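Local coordinates for cellulosome protein dockerin type I (Clostridium thermocellum, PDB 2WZ8) that probably binds carbohydrate, as a family 35 carbohydrate-binding module of a cellulosomal protein, built as a beta sandwich with a bound calcium ion, at residues A[10-15]-A[31-36]; A[41-46]-A[135-140]; A[50-55]-A[124-129]; A[57-62]-A[117-122]; A[65-70]-A[141-146]. One frame throughout, in Å; residues are numbered along the deposited sequence.

In the fold
From the N terminus, strand 9-12 leads into a turn that meets 31-36 around calcium; this contact 1 closes a short loop before any other contact opens. Contact 2 opens at 41-46 and closes only at 135-140, so contact 3 lies within its span and contact 4 within that of contact 3. Contact 5, pairing 65-70 with 141-146, crosses contacts 2, 3 and 4. Contact 3 lies in one sheet of the sandwich; contacts 4 and 5 lie in the other, whose edge strand 9-12 carries part of contact 1. Phe51 and Phe129 of contact 3 pack on Ile144 of contact 5, joining the sheets, and Asp142 of contact 5 completes the calcium site of contact 1.

Contact 1 (A[10-15]-A[31-36]); sequences VYEAED and AASGGQ. With CA (calcium ion), chain B.
Glu12 and Ser33 meet through a carboxylate whose two oxygens have different tasks. Glu12 OE1 binds the calcium ion at 2.3 Å, while Glu12 OE2 accepts the hydroxyl hydrogen of Ser33 OG on its syn lone pair, at 2.6 Å; the serine thus helps to fix the rotation of a metal-binding group. Glu14 approaches differently. Its CG sits between the backbone N and the carbonyl carbon (chi1 64°), the chain then bends at chi2, and the carboxylate binds calcium with both oxygens, Glu14 OE1 and OE2 each 2.5 Å from the ion. From the loop come two carbonyls, Ser33 O and Gln36 O, both 2.3 Å from the calcium. This is the metal site of a family 35 beta-sandwich module, placed where the end of strand 9-12 faces the loop before strand 36-39; Asp142 supplies the two remaining protein ligands. Three acidic side chains suit a divalent cation. Gly34 has positive phi, and its CA passes 3.9 Å from Glu14 OE2, a place that glycine's small size fits. The Gln36 side chain crosses that of Glu14 at a slant, amide and carboxylate planes 49° apart, with Gln36 CB 3.5 Å from Glu14 CD. A water links Glu14 O to Gln36 NE2.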
# COMPACT_ATOMS: atom_id res chain seq x y z
N VAL A 10 -8.99 -4.87 8.64
CA VAL A 10 -8.88 -4.45 7.22
C VAL A 10 -9.01 -2.95 7.10
O VAL A 10 -9.85 -2.34 7.76
CB VAL A 10 -9.94 -5.11 6.35
CG1 VAL A 10 -9.88 -4.63 4.92
CG2 VAL A 10 -9.83 -6.67 6.48
N TYR A 11 -8.15 -2.37 6.27
CA TYR A 11 -8.12 -0.92 6.03
C TYR A 11 -8.09 -0.64 4.53
O TYR A 11 -7.17 -1.03 3.80
CB TYR A 11 -6.89 -0.28 6.68
CG TYR A 11 -6.75 -0.63 8.14
CD1 TYR A 11 -7.34 0.16 9.11
CD2 TYR A 11 -6.10 -1.78 8.55
CE1 TYR A 11 -7.25 -0.16 10.47
CE2 TYR A 11 -6.01 -2.12 9.92
CZ TYR A 11 -6.57 -1.29 10.86
OH TYR A 11 -6.49 -1.64 12.20
N GLU A 12 -9.11 0.09 4.09
CA GLU A 12 -9.17 0.53 2.70
C GLU A 12 -8.13 1.60 2.46
O GLU A 12 -7.94 2.49 3.29
CB GLU A 12 -10.55 1.06 2.35
CG GLU A 12 -11.61 -0.01 2.36
CD GLU A 12 -11.55 -1.05 1.22
OE1 GLU A 12 -10.76 -0.88 0.25
OE2 GLU A 12 -12.34 -2.05 1.31
N ALA A 13 -7.48 1.56 1.31
CA ALA A 13 -6.49 2.59 0.98
C ALA A 13 -7.13 4.00 0.99
O ALA A 13 -6.55 5.00 1.41
CB ALA A 13 -5.88 2.28 -0.37
N GLU A 14 -8.36 4.06 0.49
CA GLU A 14 -9.13 5.30 0.35
C GLU A 14 -9.82 5.77 1.63
O GLU A 14 -10.50 6.78 1.64
CB GLU A 14 -10.20 5.15 -0.73
CG GLU A 14 -11.29 4.10 -0.40
CD GLU A 14 -10.99 2.67 -0.86
OE1 GLU A 14 -9.80 2.31 -1.07
OE2 GLU A 14 -11.95 1.88 -1.00
N ASP A 15 -9.65 5.01 2.70
CA ASP A 15 -10.24 5.38 4.00
C ASP A 15 -9.94 6.86 4.27
O ASP A 15 -8.80 7.29 4.14
CB ASP A 15 -9.64 4.51 5.10
CG ASP A 15 -10.28 4.69 6.47
OD1 ASP A 15 -10.68 5.78 6.83
OD2 ASP A 15 -10.28 3.71 7.21
N ALA A 31 -14.23 -2.44 -9.71
CA ALA A 31 -13.57 -3.74 -9.53
C ALA A 31 -12.79 -3.80 -8.21
O ALA A 31 -12.42 -4.88 -7.77
CB ALA A 31 -12.59 -4.03 -10.66
N ALA A 32 -12.58 -2.65 -7.57
CA ALA A 32 -11.82 -2.55 -6.30
C ALA A 32 -12.70 -2.71 -5.08
O ALA A 32 -13.88 -2.37 -5.09
CB ALA A 32 -11.06 -1.19 -6.24
N SER A 33 -12.10 -3.21 -4.01
CA SER A 33 -12.78 -3.24 -2.71
C SER A 33 -13.21 -1.85 -2.30
O SER A 33 -12.45 -0.88 -2.35
CB SER A 33 -11.87 -3.87 -1.65
OG SER A 33 -12.50 -4.01 -0.41
N GLY A 34 -14.49 -1.74 -1.96
CA GLY A 34 -15.05 -0.46 -1.56
C GLY A 34 -15.32 0.50 -2.70
O GLY A 34 -15.79 1.64 -2.50
N GLY A 35 -15.03 0.04 -3.91
CA GLY A 35 -15.20 0.80 -5.13
C GLY A 35 -14.19 1.90 -5.38
O GLY A 35 -14.33 2.71 -6.30
N GLN A 36 -13.12 1.87 -4.63
CA GLN A 36 -12.04 2.86 -4.81
C GLN A 36 -10.68 2.23 -4.51
O GLN A 36 -10.57 1.20 -3.81
CB GLN A 36 -12.21 4.06 -3.86
CG GLN A 36 -13.43 4.94 -4.06
CD GLN A 36 -13.39 6.09 -3.05
OE1 GLN A 36 -12.68 7.05 -3.24
NE2 GLN A 36 -14.13 5.98 -1.98
CA CA B . -10.38 0.03 -1.81
O HOH W 1 -13.00 7.68 0.49

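Contact 2 (A[41-46]-A[135-140]); sequences IGNGSN and GSYAPN
Asn43 carries its CG anti to the backbone N (chi1 -173°), and from there its amide oxygen OD1 accepts a hydrogen bond from Gly135 N at 2.7 Å. Tyr137 CG instead lies beside its own backbone N, anti to the carbonyl carbon (chi1 -66°), and the ring runs alongside the Asn43 side chain, both pointing the same way with their planes 38° apart. The motif is a single beta bridge, Gly42 opposite Tyr137, between two loops of the beta sandwich: the one leading into strand 49-56 and the one leading into strand 140-147. Two backbone bonds flank it, Ala138 N to Ile41 O and Asn43 N to Ser136 O, each 2.8 Å long. Glycine suits position 42, because a CB there would run into Ser136 O and Tyr137 CA, and its backbone angles are ones that residues with a CB avoid; Gly42 CA makes a CA-H...O contact with Ser136 O at 3.5 Å. Asparagine, which tolerates positive phi better than most residues, follows it. Asn43 N stands over one face of the Tyr137 ring, offset toward the rim, and Ile41 O lies at the ring edge. Beyond the bridge, Trp40 meets the tyrosine edge-to-face. Small Ala138 sets its CB 3.8 Å from Ile41 CG2. A water accepts from Ile41 N and donates both to Ala138 O and to Asn140 OD1, 3.0 Å away.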
# COMPACT_ATOMS: atom_id res chain seq x y z
N ILE A 41 0.97 6.76 -6.62
CA ILE A 41 1.94 6.63 -5.51
C ILE A 41 3.31 6.41 -6.13
O ILE A 41 3.59 5.38 -6.70
CB ILE A 41 1.61 5.45 -4.57
CG1 ILE A 41 0.19 5.52 -4.04
CG2 ILE A 41 2.62 5.38 -3.43
CD1 ILE A 41 -0.29 4.18 -3.47
N GLY A 42 4.17 7.40 -6.02
CA GLY A 42 5.53 7.31 -6.56
C GLY A 42 6.00 8.57 -7.25
O GLY A 42 5.42 9.64 -7.08
N ASN A 43 7.07 8.42 -8.02
CA ASN A 43 7.72 9.56 -8.70
C ASN A 43 8.12 10.65 -7.70
O ASN A 43 7.99 11.85 -7.94
CB ASN A 43 6.78 10.16 -9.73
CG ASN A 43 7.45 11.21 -10.57
OD1 ASN A 43 8.60 11.04 -10.99
ND2 ASN A 43 6.75 12.31 -10.79
N GLY A 44 8.61 10.20 -6.56
CA GLY A 44 9.02 11.13 -5.49
C GLY A 44 8.33 10.85 -4.19
O GLY A 44 7.17 10.48 -4.14
N SER A 45 9.09 10.96 -3.11
CA SER A 45 8.62 10.49 -1.80
C SER A 45 7.48 11.35 -1.25
O SER A 45 6.82 10.96 -0.30
CB SER A 45 9.79 10.42 -0.79
OG SER A 45 10.37 11.69 -0.59
N ASN A 46 7.26 12.50 -1.85
CA ASN A 46 6.17 13.34 -1.35
C ASN A 46 4.80 12.83 -1.81
O ASN A 46 3.78 13.24 -1.27
CB ASN A 46 6.37 14.80 -1.75
CG ASN A 46 6.68 14.96 -3.24
OD1 ASN A 46 6.11 15.82 -3.90
ND2 ASN A 46 7.59 14.14 -3.77
N GLY A 135 10.11 8.95 -11.72
CA GLY A 135 9.59 8.12 -12.82
C GLY A 135 9.20 6.69 -12.45
O GLY A 135 8.77 5.91 -13.31
N SER A 136 9.37 6.36 -11.18
CA SER A 136 9.10 5.01 -10.64
C SER A 136 7.89 5.05 -9.73
O SER A 136 7.80 5.88 -8.82
CB SER A 136 10.31 4.49 -9.87
OG SER A 136 10.31 3.08 -9.70
N TYR A 137 6.95 4.13 -9.97
CA TYR A 137 5.69 4.10 -9.21
C TYR A 137 5.49 2.80 -8.48
O TYR A 137 5.84 1.70 -8.95
CB TYR A 137 4.47 4.34 -10.12
CG TYR A 137 4.44 5.73 -10.71
CD1 TYR A 137 3.84 6.78 -10.03
CD2 TYR A 137 5.05 6.00 -11.92
CE1 TYR A 137 3.82 8.04 -10.56
CE2 TYR A 137 5.03 7.27 -12.46
CZ TYR A 137 4.43 8.28 -11.76
OH TYR A 137 4.40 9.54 -12.31
N ALA A 138 4.90 2.93 -7.30
CA ALA A 138 4.31 1.80 -6.58
C ALA A 138 3.08 1.26 -7.31
O ALA A 138 2.51 1.95 -8.13
CB ALA A 138 3.90 2.21 -5.15
N PRO A 139 2.69 0.02 -7.03
CA PRO A 139 1.39 -0.40 -7.53
C PRO A 139 0.29 0.50 -6.98
O PRO A 139 0.46 1.18 -5.95
CB PRO A 139 1.23 -1.80 -6.96
CG PRO A 139 2.04 -1.80 -5.74
CD PRO A 139 3.22 -0.93 -6.03
N ASN A 140 -0.86 0.44 -7.65
CA ASN A 140 -2.09 1.02 -7.10
C ASN A 140 -2.53 0.15 -5.91
O ASN A 140 -2.54 -1.07 -6.01
CB ASN A 140 -3.18 1.09 -8.16
CG ASN A 140 -2.87 2.05 -9.26
OD1 ASN A 140 -1.94 2.85 -9.15
ND2 ASN A 140 -3.65 1.99 -10.32
O HOH W 2 0.49 4.04 -7.93

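Contact 3 (A[50-55]-A[124-129]); sequences QFNNVY and NNTIRF
Gln50 OE1 is gripped side-on by Arg128, whose NE and NH2 both donate to it, each at 2.9 Å. The oxygen lies in the guanidinium plane, but amide and guanidinium are turned 32° apart, which leaves NH2 above the amide plane and NE only tilted from it. The other end of the amide is held too: Gln50 NE2 donates to Asn52 OD1 at 2.8 Å in an almost straight bond (177°). Asn52 ND2 in turn binds Ala17 O and Thr19 OG1, and Arg128 makes a cation-pi contact with Tyr48. Underneath runs an antiparallel pair of strands in one sheet of the beta sandwich, with Phe51-Ile127 and Val54-Asn125 as hydrogen-bonded pairs. A beta bulge between them shifts the register by one; Asn52 and Asn53 lie in it, Asn53 at positive phi. Beyond the bulge, Val54 O accepts from Asn125 ND2 at 3.1 Å as well as, weakly, from Asn125 N; Asn125 OD1 is held by Asn121 N. The opposite face is largely apolar, Asn125 excepted, and suits the core: Phe51 CE2 lies 3.6 Å from Phe129 CE2, their rings oblique, and the Val54 and Ile127 side chains cross at about a right angle, with Val54 CG1 4.1 Å from Ile127 CD1. A glutamine can answer arginine at one end and asparagine at the other; its partners settle which end is oxygen, and the guanidinium charge probably polarises that carbonyl.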
# COMPACT_ATOMS: atom_id res chain seq x y z
N GLN A 50 -0.31 7.07 3.35
CA GLN A 50 -0.12 6.62 4.72
C GLN A 50 -1.39 6.19 5.38
O GLN A 50 -2.32 6.95 5.53
CB GLN A 50 0.56 7.71 5.55
CG GLN A 50 0.83 7.31 6.98
CD GLN A 50 1.70 8.30 7.68
OE1 GLN A 50 2.86 8.50 7.29
NE2 GLN A 50 1.16 8.95 8.72
N PHE A 51 -1.36 4.94 5.86
CA PHE A 51 -2.40 4.37 6.70
C PHE A 51 -2.10 4.82 8.10
O PHE A 51 -1.03 4.58 8.64
CB PHE A 51 -2.39 2.83 6.66
CG PHE A 51 -2.82 2.25 5.34
CD1 PHE A 51 -4.16 1.84 5.15
CD2 PHE A 51 -1.95 2.14 4.29
CE1 PHE A 51 -4.58 1.29 3.96
CE2 PHE A 51 -2.35 1.62 3.09
CZ PHE A 51 -3.70 1.17 2.91
N ASN A 52 -3.08 5.48 8.66
CA ASN A 52 -3.05 5.94 9.98
C ASN A 52 -3.90 4.96 10.82
O ASN A 52 -4.98 4.46 10.42
CB ASN A 52 -3.58 7.39 10.10
CG ASN A 52 -2.75 8.37 9.31
OD1 ASN A 52 -1.51 8.37 9.43
ND2 ASN A 52 -3.43 9.26 8.52
N ASN A 53 -3.44 4.80 12.02
CA ASN A 53 -4.16 4.11 13.07
C ASN A 53 -4.47 2.68 12.72
O ASN A 53 -5.58 2.17 12.86
CB ASN A 53 -5.43 4.89 13.45
CG ASN A 53 -5.09 6.29 13.92
OD1 ASN A 53 -5.63 7.29 13.38
ND2 ASN A 53 -4.18 6.39 14.86
N VAL A 54 -3.42 2.01 12.31
CA VAL A 54 -3.45 0.55 12.17
C VAL A 54 -3.22 -0.03 13.57
O VAL A 54 -2.15 0.06 14.15
CB VAL A 54 -2.39 0.08 11.16
CG1 VAL A 54 -2.30 -1.47 11.11
CG2 VAL A 54 -2.68 0.71 9.79
N TYR A 55 -4.27 -0.59 14.11
CA TYR A 55 -4.32 -0.99 15.51
C TYR A 55 -4.13 -2.48 15.69
O TYR A 55 -4.87 -3.29 15.11
CB TYR A 55 -5.66 -0.60 16.15
CG TYR A 55 -5.69 -0.88 17.63
CD1 TYR A 55 -5.36 0.10 18.56
CD2 TYR A 55 -6.02 -2.13 18.08
CE1 TYR A 55 -5.36 -0.19 19.92
CE2 TYR A 55 -6.02 -2.42 19.43
CZ TYR A 55 -5.69 -1.45 20.33
OH TYR A 55 -5.74 -1.75 21.70
N ASN A 124 -1.88 1.98 18.20
CA ASN A 124 -1.97 2.53 16.84
C ASN A 124 -0.60 2.62 16.19
O ASN A 124 0.39 3.00 16.81
CB ASN A 124 -2.63 3.93 16.84
CG ASN A 124 -4.11 3.89 17.10
OD1 ASN A 124 -4.62 4.69 17.92
ND2 ASN A 124 -4.83 3.00 16.44
N ASN A 125 -0.58 2.29 14.92
CA ASN A 125 0.64 2.34 14.09
C ASN A 125 0.36 3.06 12.78
O ASN A 125 -0.78 3.10 12.32
CB ASN A 125 1.08 0.91 13.74
CG ASN A 125 1.49 0.09 14.96
OD1 ASN A 125 2.66 0.05 15.31
ND2 ASN A 125 0.53 -0.55 15.59
N THR A 126 1.42 3.57 12.17
CA THR A 126 1.32 4.11 10.80
C THR A 126 2.06 3.19 9.86
O THR A 126 3.09 2.59 10.19
CB THR A 126 1.85 5.53 10.70
OG1 THR A 126 3.27 5.52 10.93
CG2 THR A 126 1.14 6.44 11.69
N ILE A 127 1.54 3.11 8.64
CA ILE A 127 2.21 2.41 7.56
C ILE A 127 2.15 3.25 6.30
O ILE A 127 1.07 3.53 5.81
CB ILE A 127 1.62 0.98 7.29
CG1 ILE A 127 1.50 0.15 8.59
CG2 ILE A 127 2.44 0.28 6.23
CD1 ILE A 127 0.80 -1.23 8.44
N ARG A 128 3.31 3.67 5.81
CA ARG A 128 3.44 4.52 4.60
C ARG A 128 4.03 3.75 3.45
O ARG A 128 5.05 3.08 3.56
CB ARG A 128 4.32 5.74 4.92
CG ARG A 128 4.37 6.74 3.76
CD ARG A 128 5.21 7.99 4.03
NE ARG A 128 4.65 8.81 5.09
CZ ARG A 128 5.00 10.06 5.34
NH1 ARG A 128 5.93 10.64 4.58
NH2 ARG A 128 4.43 10.71 6.32
N PHE A 129 3.39 3.96 2.31
CA PHE A 129 3.75 3.40 1.01
C PHE A 129 4.19 4.58 0.13
O PHE A 129 3.51 5.60 0.00
CB PHE A 129 2.52 2.75 0.37
CG PHE A 129 2.07 1.46 1.04
CD1 PHE A 129 2.30 0.24 0.43
CD2 PHE A 129 1.36 1.49 2.19
CE1 PHE A 129 1.84 -0.94 1.02
CE2 PHE A 129 0.96 0.32 2.83
CZ PHE A 129 1.17 -0.90 2.21

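Contact 4 (A[57-62]-A[117-122]); sequences PQAGTY and DVYLNA
Tyr119 lies across Gly60 at the end of an antiparallel strand pair, where strands 60-69 and 112-120 meet at one side of a sheet of the beta sandwich. Its CB rises on the face of the sheet that also carries Thr61. With CG anti to the backbone N (chi1 -171°), the ring turns back over the neighbouring strand. Gly60 O then lies over one ring face, offset toward the rim and 3.9 Å from Tyr119 CG. Next along, Tyr119 CD1 has Thr61 OG1 3.6 Å away at the ring edge, and CE1 reaches Gly60 CA at 3.6 Å. CZ sits near Gly60 N, and at the tip Tyr119 OH comes within 3.8 Å of Ala59 CB. Glycine suits this place: its extended backbone, at a phi that residues with a CB avoid, runs past the ring face with no side chain between. Four backbone bonds hold the register, Gly60 with Leu120 and Tyr62 with Val118, each pair bonded in both directions, while Thr61 and Tyr119 form the non-hydrogen-bonded pair between them. Thr61 CG2 also touches Asp117 CB. The other face is buried and mostly apolar. There Leu120 CD1 meets Tyr62 CD2 at 3.8 Å, the two side chains crossing at about a right angle, and both pack on Val56 of the opposite sheet. Tyrosine suits this inner position because its long ring lets the hydroxyl reach the loop before the strand, where Tyr62 OH donates to Gln58 O at 2.6 Å.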
# COMPACT_ATOMS: atom_id res chain seq x y z
N PRO A 57 -3.27 -5.28 19.24
CA PRO A 57 -3.21 -5.30 20.70
C PRO A 57 -1.84 -5.64 21.28
O PRO A 57 -1.61 -5.47 22.49
CB PRO A 57 -4.18 -6.44 21.05
CG PRO A 57 -4.09 -7.33 19.91
CD PRO A 57 -4.02 -6.43 18.71
N GLN A 58 -0.98 -6.21 20.46
CA GLN A 58 0.30 -6.78 20.91
C GLN A 58 1.42 -6.35 20.02
O GLN A 58 1.28 -6.36 18.79
CB GLN A 58 0.25 -8.31 20.88
CG GLN A 58 -0.68 -8.94 21.85
CD GLN A 58 -0.15 -8.97 23.25
OE1 GLN A 58 1.07 -8.89 23.50
NE2 GLN A 58 -1.06 -9.14 24.18
N ALA A 59 2.57 -6.03 20.61
CA ALA A 59 3.78 -5.83 19.85
C ALA A 59 4.19 -7.13 19.20
O ALA A 59 4.08 -8.20 19.81
CB ALA A 59 4.90 -5.29 20.72
N GLY A 60 4.65 -7.06 17.96
CA GLY A 60 5.13 -8.25 17.25
C GLY A 60 5.10 -8.09 15.76
O GLY A 60 4.79 -7.06 15.23
N THR A 61 5.51 -9.15 15.12
CA THR A 61 5.51 -9.23 13.66
C THR A 61 4.16 -9.77 13.19
O THR A 61 3.64 -10.80 13.67
CB THR A 61 6.69 -10.08 13.13
OG1 THR A 61 7.92 -9.47 13.52
CG2 THR A 61 6.62 -10.22 11.61
N TYR A 62 3.59 -9.03 12.24
CA TYR A 62 2.31 -9.38 11.65
C TYR A 62 2.48 -9.56 10.16
O TYR A 62 3.40 -9.00 9.55
CB TYR A 62 1.29 -8.27 11.91
CG TYR A 62 0.91 -8.16 13.36
CD1 TYR A 62 -0.29 -8.71 13.82
CD2 TYR A 62 1.74 -7.52 14.28
CE1 TYR A 62 -0.63 -8.64 15.16
CE2 TYR A 62 1.40 -7.45 15.61
CZ TYR A 62 0.20 -7.99 16.05
OH TYR A 62 -0.18 -7.95 17.37
N ASP A 117 5.74 -8.89 5.73
CA ASP A 117 5.81 -8.93 7.19
C ASP A 117 6.16 -7.53 7.71
O ASP A 117 7.00 -6.83 7.16
CB ASP A 117 6.85 -9.94 7.67
CG ASP A 117 6.39 -11.39 7.56
OD1 ASP A 117 5.21 -11.70 7.32
OD2 ASP A 117 7.26 -12.29 7.74
N VAL A 118 5.47 -7.13 8.77
CA VAL A 118 5.69 -5.85 9.41
C VAL A 118 5.76 -6.01 10.93
O VAL A 118 4.99 -6.76 11.50
CB VAL A 118 4.59 -4.82 9.01
CG1 VAL A 118 4.70 -4.47 7.52
CG2 VAL A 118 3.17 -5.29 9.39
N TYR A 119 6.66 -5.25 11.55
CA TYR A 119 6.74 -5.20 13.01
C TYR A 119 5.95 -4.00 13.51
O TYR A 119 6.22 -2.85 13.13
CB TYR A 119 8.20 -5.11 13.52
CG TYR A 119 8.24 -5.27 15.03
CD1 TYR A 119 8.33 -6.53 15.59
CD2 TYR A 119 8.11 -4.18 15.86
CE1 TYR A 119 8.37 -6.69 16.94
CE2 TYR A 119 8.12 -4.33 17.24
CZ TYR A 119 8.22 -5.60 17.76
OH TYR A 119 8.26 -5.79 19.13
N LEU A 120 4.95 -4.31 14.34
CA LEU A 120 4.05 -3.32 14.90
C LEU A 120 4.15 -3.25 16.40
O LEU A 120 4.43 -4.23 17.07
CB LEU A 120 2.61 -3.64 14.50
CG LEU A 120 2.34 -3.70 12.99
CD1 LEU A 120 0.89 -4.15 12.72
CD2 LEU A 120 2.68 -2.40 12.27
N ASN A 121 3.91 -2.05 16.91
CA ASN A 121 3.77 -1.82 18.36
C ASN A 121 2.33 -2.09 18.82
O ASN A 121 1.40 -1.98 18.04
CB ASN A 121 4.12 -0.38 18.72
CG ASN A 121 5.52 0.00 18.32
OD1 ASN A 121 6.46 -0.76 18.51
ND2 ASN A 121 5.66 1.19 17.71
N ALA A 122 2.15 -2.41 20.10
CA ALA A 122 0.80 -2.40 20.66
C ALA A 122 0.20 -1.01 20.50
O ALA A 122 0.87 -0.01 20.74
CB ALA A 122 0.82 -2.81 22.14

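Contact 5 (A[65-70]-A[141-146]); sequences VVQFAN and IDKIAI. With CA (calcium ion), chain B.
Asp142, which pairs with Gln67 across the strands, turns two of its oxygens to calcium: Asp142 OD1 at 2.2 Å and Asp142 O at 2.5 Å. Its backbone N donates to Gln67 O at 2.8 Å. CG of Asp142 is anti to the backbone N (chi1 -176°), beside the carbonyl carbon, so carboxylate and carbonyl can chelate one ion; aspartate's short chain suits this. Ser33 N probably bonds to Asp142 OD2, linking the strand to the calcium loop. Gln67 lies side by side with Asp142, and its own N donates to Lys143 O at 2.9 Å. Further along, Val65 and Ala145 bond to each other in both directions. The extended Lys143 chain slants across Gln67, with Lys143 CG 3.9 Å from Gln67 CB. Branched side chains fill the opposite, core-facing side: Ile141 CD1 packs 3.8 Å from Val66 CG1 and 4.1 Å from Phe68 CB, and Ile144 CG2 lies 4.2 Å from Val66 CG2. Phe68 meets Phe102 and Phe103 edge-to-face, and Ile144 leans on Phe51 of the other sheet. Asp142 and Lys143 together face Gln67: a classic beta bulge between two neighbouring antiparallel strands of the sandwich, which here coincides with the calcium site.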
# COMPACT_ATOMS: atom_id res chain seq x y z
N VAL A 65 -1.34 -8.17 4.40
CA VAL A 65 -1.81 -8.62 3.10
C VAL A 65 -2.21 -7.36 2.31
O VAL A 65 -3.14 -6.64 2.70
CB VAL A 65 -3.05 -9.54 3.21
CG1 VAL A 65 -3.43 -10.07 1.80
CG2 VAL A 65 -2.81 -10.70 4.18
N VAL A 66 -1.51 -7.11 1.24
CA VAL A 66 -1.72 -5.93 0.41
C VAL A 66 -2.46 -6.34 -0.84
O VAL A 66 -2.00 -7.22 -1.59
CB VAL A 66 -0.38 -5.26 0.03
CG1 VAL A 66 -0.59 -3.99 -0.82
CG2 VAL A 66 0.47 -4.90 1.28
N GLN A 67 -3.59 -5.71 -1.07
CA GLN A 67 -4.36 -5.90 -2.31
C GLN A 67 -4.08 -4.73 -3.24
O GLN A 67 -4.22 -3.59 -2.87
CB GLN A 67 -5.86 -6.06 -2.06
CG GLN A 67 -6.64 -6.38 -3.32
CD GLN A 67 -7.99 -6.99 -3.07
OE1 GLN A 67 -9.04 -6.41 -3.41
NE2 GLN A 67 -7.97 -8.17 -2.49
N PHE A 68 -3.66 -5.07 -4.45
CA PHE A 68 -3.05 -4.08 -5.36
C PHE A 68 -3.29 -4.44 -6.82
O PHE A 68 -3.61 -5.59 -7.15
CB PHE A 68 -1.53 -3.99 -5.07
CG PHE A 68 -0.76 -5.20 -5.51
CD1 PHE A 68 -0.18 -5.25 -6.77
CD2 PHE A 68 -0.70 -6.33 -4.70
CE1 PHE A 68 0.46 -6.37 -7.22
CE2 PHE A 68 -0.09 -7.48 -5.16
CZ PHE A 68 0.51 -7.49 -6.41
N ALA A 69 -3.06 -3.44 -7.69
CA ALA A 69 -3.04 -3.65 -9.14
C ALA A 69 -1.74 -3.10 -9.70
O ALA A 69 -1.25 -2.09 -9.25
CB ALA A 69 -4.25 -3.03 -9.82
N ASN A 70 -1.21 -3.79 -10.70
CA ASN A 70 0.01 -3.38 -11.39
C ASN A 70 0.04 -3.95 -12.79
O ASN A 70 0.27 -5.14 -12.94
CB ASN A 70 1.28 -3.84 -10.64
CG ASN A 70 2.54 -3.70 -11.51
OD1 ASN A 70 2.56 -2.85 -12.42
ND2 ASN A 70 3.55 -4.51 -11.25
N ILE A 141 -2.89 0.78 -4.81
CA ILE A 141 -3.24 0.07 -3.58
C ILE A 141 -4.73 0.17 -3.32
O ILE A 141 -5.29 1.25 -3.30
CB ILE A 141 -2.44 0.55 -2.37
CG1 ILE A 141 -0.93 0.54 -2.67
CG2 ILE A 141 -2.80 -0.25 -1.10
CD1 ILE A 141 -0.32 -0.76 -2.81
N ASP A 142 -5.35 -1.00 -3.18
CA ASP A 142 -6.80 -1.11 -2.93
C ASP A 142 -7.14 -1.07 -1.43
O ASP A 142 -7.99 -0.30 -0.95
CB ASP A 142 -7.32 -2.38 -3.60
CG ASP A 142 -8.81 -2.58 -3.50
OD1 ASP A 142 -9.53 -1.66 -3.02
OD2 ASP A 142 -9.27 -3.64 -3.98
N LYS A 143 -6.48 -1.94 -0.70
CA LYS A 143 -6.66 -2.12 0.74
C LYS A 143 -5.50 -2.94 1.29
O LYS A 143 -4.74 -3.53 0.55
CB LYS A 143 -7.99 -2.80 1.08
CG LYS A 143 -8.16 -4.15 0.49
CD LYS A 143 -9.36 -4.89 1.08
CE LYS A 143 -9.66 -6.18 0.38
NZ LYS A 143 -10.76 -7.00 1.03
N ILE A 144 -5.40 -2.95 2.61
CA ILE A 144 -4.53 -3.86 3.36
C ILE A 144 -5.32 -4.57 4.45
O ILE A 144 -6.37 -4.11 4.89
CB ILE A 144 -3.29 -3.13 3.95
CG1 ILE A 144 -3.66 -2.20 5.10
CG2 ILE A 144 -2.45 -2.39 2.86
CD1 ILE A 144 -2.47 -1.58 5.79
N ALA A 145 -4.80 -5.73 4.84
CA ALA A 145 -5.31 -6.46 5.98
C ALA A 145 -4.17 -6.88 6.86
O ALA A 145 -3.10 -7.21 6.36
CB ALA A 145 -6.12 -7.68 5.52
N ILE A 146 -4.41 -6.86 8.16
CA ILE A 146 -3.38 -7.26 9.11
C ILE A 146 -3.83 -8.54 9.77
O ILE A 146 -4.93 -8.61 10.32
CB ILE A 146 -3.18 -6.18 10.20
CG1 ILE A 146 -2.77 -4.85 9.57
CG2 ILE A 146 -2.15 -6.61 11.27
CD1 ILE A 146 -1.39 -4.85 8.94
CA CA B . -10.38 0.03 -1.81